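Local atomic coordinates of polyketide Synthase III (Ectocarpus siliculosus, PDB entry 4B0N), a protein that probably acts as an acyltransferase of the chalcone and stilbene synthase family, a type III polyketide synthase working in phlorotannin monomer biosynthesis. Residues A[307-315]-A[396-407]. Sequence-based numbering, arbitrary orientation.
Sequences IAFFADGFL and MAFSFSPGVGAE
Phe310 lies against Ala406 and Phe398 where helix 299-316 packs on the beta hairpin of strands 394-401 and 405-413, a helix-on-sheet layer in the C-terminal domain of this chalcone synthase-like, thiolase-type fold. The short segments 307-315 and 396-401 run at 144°, obliquely and roughly antiparallel, their axes 11.1 Å from each other. Alanine suits position 406 because its lone methyl lets the Phe310 ring come down on it: Ala406 CB sits over one face of that ring, 3.7 Å from the Phe310 centroid, a CH-pi contact. With CG anti to the backbone N (chi1 165°), Phe310 extends toward the sheet, and its CE2 edge meets Phe398 CB at 3.6 Å. Replacing Phe310 by an alanine would remove the ring, and would probably leave a gap over the Ala406 methyl and take one aromatic partner from the Met396 sulfur.

One turn earlier, Ile307 reaches out with CD1, which lies over the face of the Phe398 ring, 4.0 Å from its centroid. Ile307 CD1 also lies in the plane of the Phe400 ring, at its edge, 3.6 Å from Phe400 CZ; a slim branched chain thus fills the angle between two aromatics. Trp273 of strand 265-274 packs on Phe310, and Leu345 of helix 335-345 on Ile307, Ala311 and Phe398.

Toward the other end of the helix segment, the unbranched chain of Met396 bends at chi3 (-67°) and lays its sulfur obliquely beside the Phe310 and Phe314 rings as Met-aromatic contacts. Met396 CE ends among Ala311, Phe314 and Leu315, 3.8 Å from Phe314 CB and 3.9 Å from Leu315 CG.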
loop_
_atom_site.group_PDB
_atom_site.type_symbol
_atom_site.label_atom_id
_atom_site.label_comp_id
_atom_site.label_asym_id
_atom_site.label_seq_id
_atom_site.Cartn_x
_atom_site.Cartn_y
_atom_site.Cartn_z
ATOM N N ILE A 307 4.345 -18.291 18.110
ATOM C CA ILE A 307 4.937 -17.043 18.622
ATOM C C ILE A 307 6.332 -17.237 19.228
ATOM O O ILE A 307 7.154 -16.315 19.202
ATOM C CB ILE A 307 3.983 -16.285 19.596
ATOM C CG1 ILE A 307 4.456 -14.845 19.838
ATOM C CG2 ILE A 307 3.804 -17.032 20.915
ATOM C CD1 ILE A 307 4.448 -13.963 18.606
ATOM N N ALA A 308 6.594 -18.434 19.754
ATOM C CA ALA A 308 7.915 -18.781 20.272
ATOM C C ALA A 308 8.959 -18.763 19.157
ATOM O O ALA A 308 9.991 -18.106 19.287
ATOM C CB ALA A 308 7.889 -20.137 20.968
ATOM N N PHE A 309 8.666 -19.463 18.059
ATOM C CA PHE A 309 9.585 -19.575 16.923
ATOM C C PHE A 309 9.941 -18.221 16.310
ATOM O O PHE A 309 11.067 -18.021 15.851
ATOM C CB PHE A 309 9.013 -20.511 15.850
ATOM C CG PHE A 309 9.982 -20.837 14.745
ATOM C CD1 PHE A 309 10.945 -21.830 14.913
ATOM C CD2 PHE A 309 9.936 -20.149 13.533
ATOM C CE1 PHE A 309 11.844 -22.130 13.898
ATOM C CE2 PHE A 309 10.834 -20.445 12.514
ATOM C CZ PHE A 309 11.788 -21.437 12.698
ATOM N N PHE A 310 8.979 -17.300 16.309
ATOM C CA PHE A 310 9.186 -15.948 15.794
ATOM C C PHE A 310 10.069 -15.101 16.713
ATOM O O PHE A 310 11.027 -14.471 16.254
ATOM C CB PHE A 310 7.838 -15.255 15.545
ATOM C CG PHE A 310 7.942 -13.765 15.347
ATOM C CD1 PHE A 310 8.459 -13.233 14.166
ATOM C CD2 PHE A 310 7.515 -12.887 16.340
ATOM C CE1 PHE A 310 8.552 -11.861 13.985
ATOM C CE2 PHE A 310 7.606 -11.514 16.164
ATOM C CZ PHE A 310 8.125 -11.001 14.985
ATOM N N ALA A 311 9.740 -15.090 18.004
ATOM C CA ALA A 311 10.434 -14.247 18.979
ATOM C C ALA A 311 11.819 -14.776 19.342
ATOM O O ALA A 311 12.761 -13.995 19.495
ATOM C CB ALA A 311 9.584 -14.060 20.228
ATOM N N ASP A 312 11.937 -16.096 19.483
ATOM C CA ASP A 312 13.235 -16.733 19.702
ATOM C C ASP A 312 14.107 -16.650 18.451
ATOM O O ASP A 312 15.334 -16.648 18.544
ATOM C CB ASP A 312 13.072 -18.191 20.141
ATOM C CG ASP A 312 12.599 -18.325 21.582
ATOM O OD1 ASP A 312 13.009 -17.505 22.436
ATOM O OD2 ASP A 312 11.826 -19.268 21.864
ATOM N N GLY A 313 13.464 -16.584 17.286
ATOM C CA GLY A 313 14.164 -16.333 16.030
ATOM C C GLY A 313 14.778 -14.943 16.011
ATOM O O GLY A 313 15.973 -14.790 15.746
ATOM N N PHE A 314 13.950 -13.939 16.309
ATOM C CA PHE A 314 14.350 -12.530 16.338
ATOM C C PHE A 314 15.579 -12.296 17.218
ATOM O O PHE A 314 16.527 -11.618 16.814
ATOM C CB PHE A 314 13.188 -11.676 16.865
ATOM C CG PHE A 314 13.130 -10.274 16.300
ATOM C CD1 PHE A 314 14.263 -9.649 15.781
ATOM C CD2 PHE A 314 11.931 -9.567 16.317
ATOM C CE1 PHE A 314 14.194 -8.362 15.272
ATOM C CE2 PHE A 314 11.856 -8.280 15.811
ATOM C CZ PHE A 314 12.989 -7.676 15.288
ATOM N N LEU A 315 15.549 -12.872 18.418
ATOM C CA LEU A 315 16.551 -12.602 19.445
ATOM C C LEU A 315 17.861 -13.363 19.257
ATOM O O LEU A 315 18.913 -12.894 19.694
ATOM C CB LEU A 315 15.973 -12.872 20.840
ATOM C CG LEU A 315 14.863 -11.954 21.362
ATOM C CD1 LEU A 315 14.185 -12.576 22.575
ATOM C CD2 LEU A 315 15.398 -10.570 21.699
ATOM N N MET A 396 10.773 -5.501 22.538
ATOM C CA MET A 396 10.235 -5.998 21.268
ATOM C C MET A 396 8.748 -5.713 21.072
ATOM O O MET A 396 7.915 -6.077 21.903
ATOM C CB MET A 396 10.493 -7.495 21.104
ATOM C CG MET A 396 10.162 -8.007 19.710
ATOM S SD MET A 396 9.872 -9.781 19.647
ATOM C CE MET A 396 11.507 -10.413 20.033
ATOM N N ALA A 397 8.428 -5.072 19.952
ATOM C CA ALA A 397 7.048 -4.824 19.561
ATOM C C ALA A 397 6.699 -5.702 18.369
ATOM O O ALA A 397 7.412 -5.699 17.364
ATOM C CB ALA A 397 6.846 -3.355 19.219
ATOM N N PHE A 398 5.616 -6.466 18.490
ATOM C CA PHE A 398 5.149 -7.297 17.386
ATOM C C PHE A 398 3.637 -7.237 17.180
ATOM O O PHE A 398 2.899 -6.733 18.027
ATOM C CB PHE A 398 5.647 -8.748 17.516
ATOM C CG PHE A 398 5.142 -9.472 18.738
ATOM C CD1 PHE A 398 3.898 -10.094 18.735
ATOM C CD2 PHE A 398 5.923 -9.556 19.884
ATOM C CE1 PHE A 398 3.434 -10.763 19.857
ATOM C CE2 PHE A 398 5.466 -10.228 21.007
ATOM C CZ PHE A 398 4.222 -10.833 20.994
ATOM N N SER A 399 3.198 -7.750 16.034
ATOM C CA SER A 399 1.789 -7.829 15.672
ATOM C C SER A 399 1.601 -8.942 14.642
ATOM O O SER A 399 2.569 -9.611 14.262
ATOM C CB SER A 399 1.301 -6.488 15.120
ATOM O OG SER A 399 -0.085 -6.531 14.832
ATOM N N PHE A 400 0.360 -9.140 14.196
ATOM C CA PHE A 400 0.039 -10.235 13.281
ATOM C C PHE A 400 -0.694 -9.789 12.022
ATOM O O PHE A 400 -1.684 -9.054 12.089
ATOM C CB PHE A 400 -0.727 -11.338 14.009
ATOM C CG PHE A 400 -0.051 -11.796 15.266
ATOM C CD1 PHE A 400 1.125 -12.535 15.206
ATOM C CD2 PHE A 400 -0.571 -11.462 16.510
ATOM C CE1 PHE A 400 1.760 -12.945 16.364
ATOM C CE2 PHE A 400 0.059 -11.872 17.673
ATOM C CZ PHE A 400 1.228 -12.613 17.600
ATOM N N SER A 401 -0.184 -10.240 10.880
ATOM C CA SER A 401 -0.721 -9.886 9.571
ATOM C C SER A 401 -1.404 -11.085 8.924
ATOM O O SER A 401 -1.062 -12.226 9.236
ATOM C CB SER A 401 0.413 -9.411 8.666
ATOM O OG SER A 401 1.317 -10.467 8.384
ATOM N N PRO A 402 -2.372 -10.834 8.016
ATOM C CA PRO A 402 -2.987 -11.917 7.245
ATOM C C PRO A 402 -1.927 -12.827 6.627
ATOM O O PRO A 402 -1.008 -12.346 5.960
ATOM C CB PRO A 402 -3.780 -11.179 6.151
ATOM C CG PRO A 402 -3.497 -9.720 6.329
ATOM C CD PRO A 402 -3.016 -9.541 7.734
ATOM N N GLY A 403 -2.052 -14.126 6.869
ATOM C CA GLY A 403 -1.036 -15.093 6.471
ATOM C C GLY A 403 -1.251 -16.476 7.063
ATOM O O GLY A 403 -1.447 -17.436 6.313
ATOM N N VAL A 404 -1.203 -16.610 8.392
ATOM C CA VAL A 404 -0.903 -15.515 9.318
ATOM C C VAL A 404 0.600 -15.301 9.451
ATOM O O VAL A 404 1.364 -16.243 9.674
ATOM C CB VAL A 404 -1.544 -15.738 10.712
ATOM C CG1 VAL A 404 -1.022 -14.733 11.733
ATOM C CG2 VAL A 404 -3.059 -15.645 10.625
ATOM N N GLY A 405 1.014 -14.050 9.293
ATOM C CA GLY A 405 2.402 -13.675 9.493
ATOM C C GLY A 405 2.605 -12.966 10.816
ATOM O O GLY A 405 1.686 -12.336 11.343
ATOM N N ALA A 406 3.812 -13.086 11.357
ATOM C CA ALA A 406 4.210 -12.330 12.535
ATOM C C ALA A 406 5.154 -11.207 12.113
ATOM O O ALA A 406 6.109 -11.432 11.370
ATOM C CB ALA A 406 4.864 -13.241 13.557
ATOM N N GLU A 407 4.864 -9.998 12.582
ATOM C CA GLU A 407 5.616 -8.806 12.208
ATOM C C GLU A 407 6.109 -8.083 13.450
ATOM O O GLU A 407 5.306 -7.664 14.286
ATOM C CB GLU A 407 4.735 -7.867 11.381
ATOM C CG GLU A 407 5.034 -7.853 9.888
ATOM C CD GLU A 407 4.655 -9.141 9.180
ATOM O OE1 GLU A 407 3.583 -9.706 9.490
ATOM O OE2 GLU A 407 5.426 -9.575 8.296
#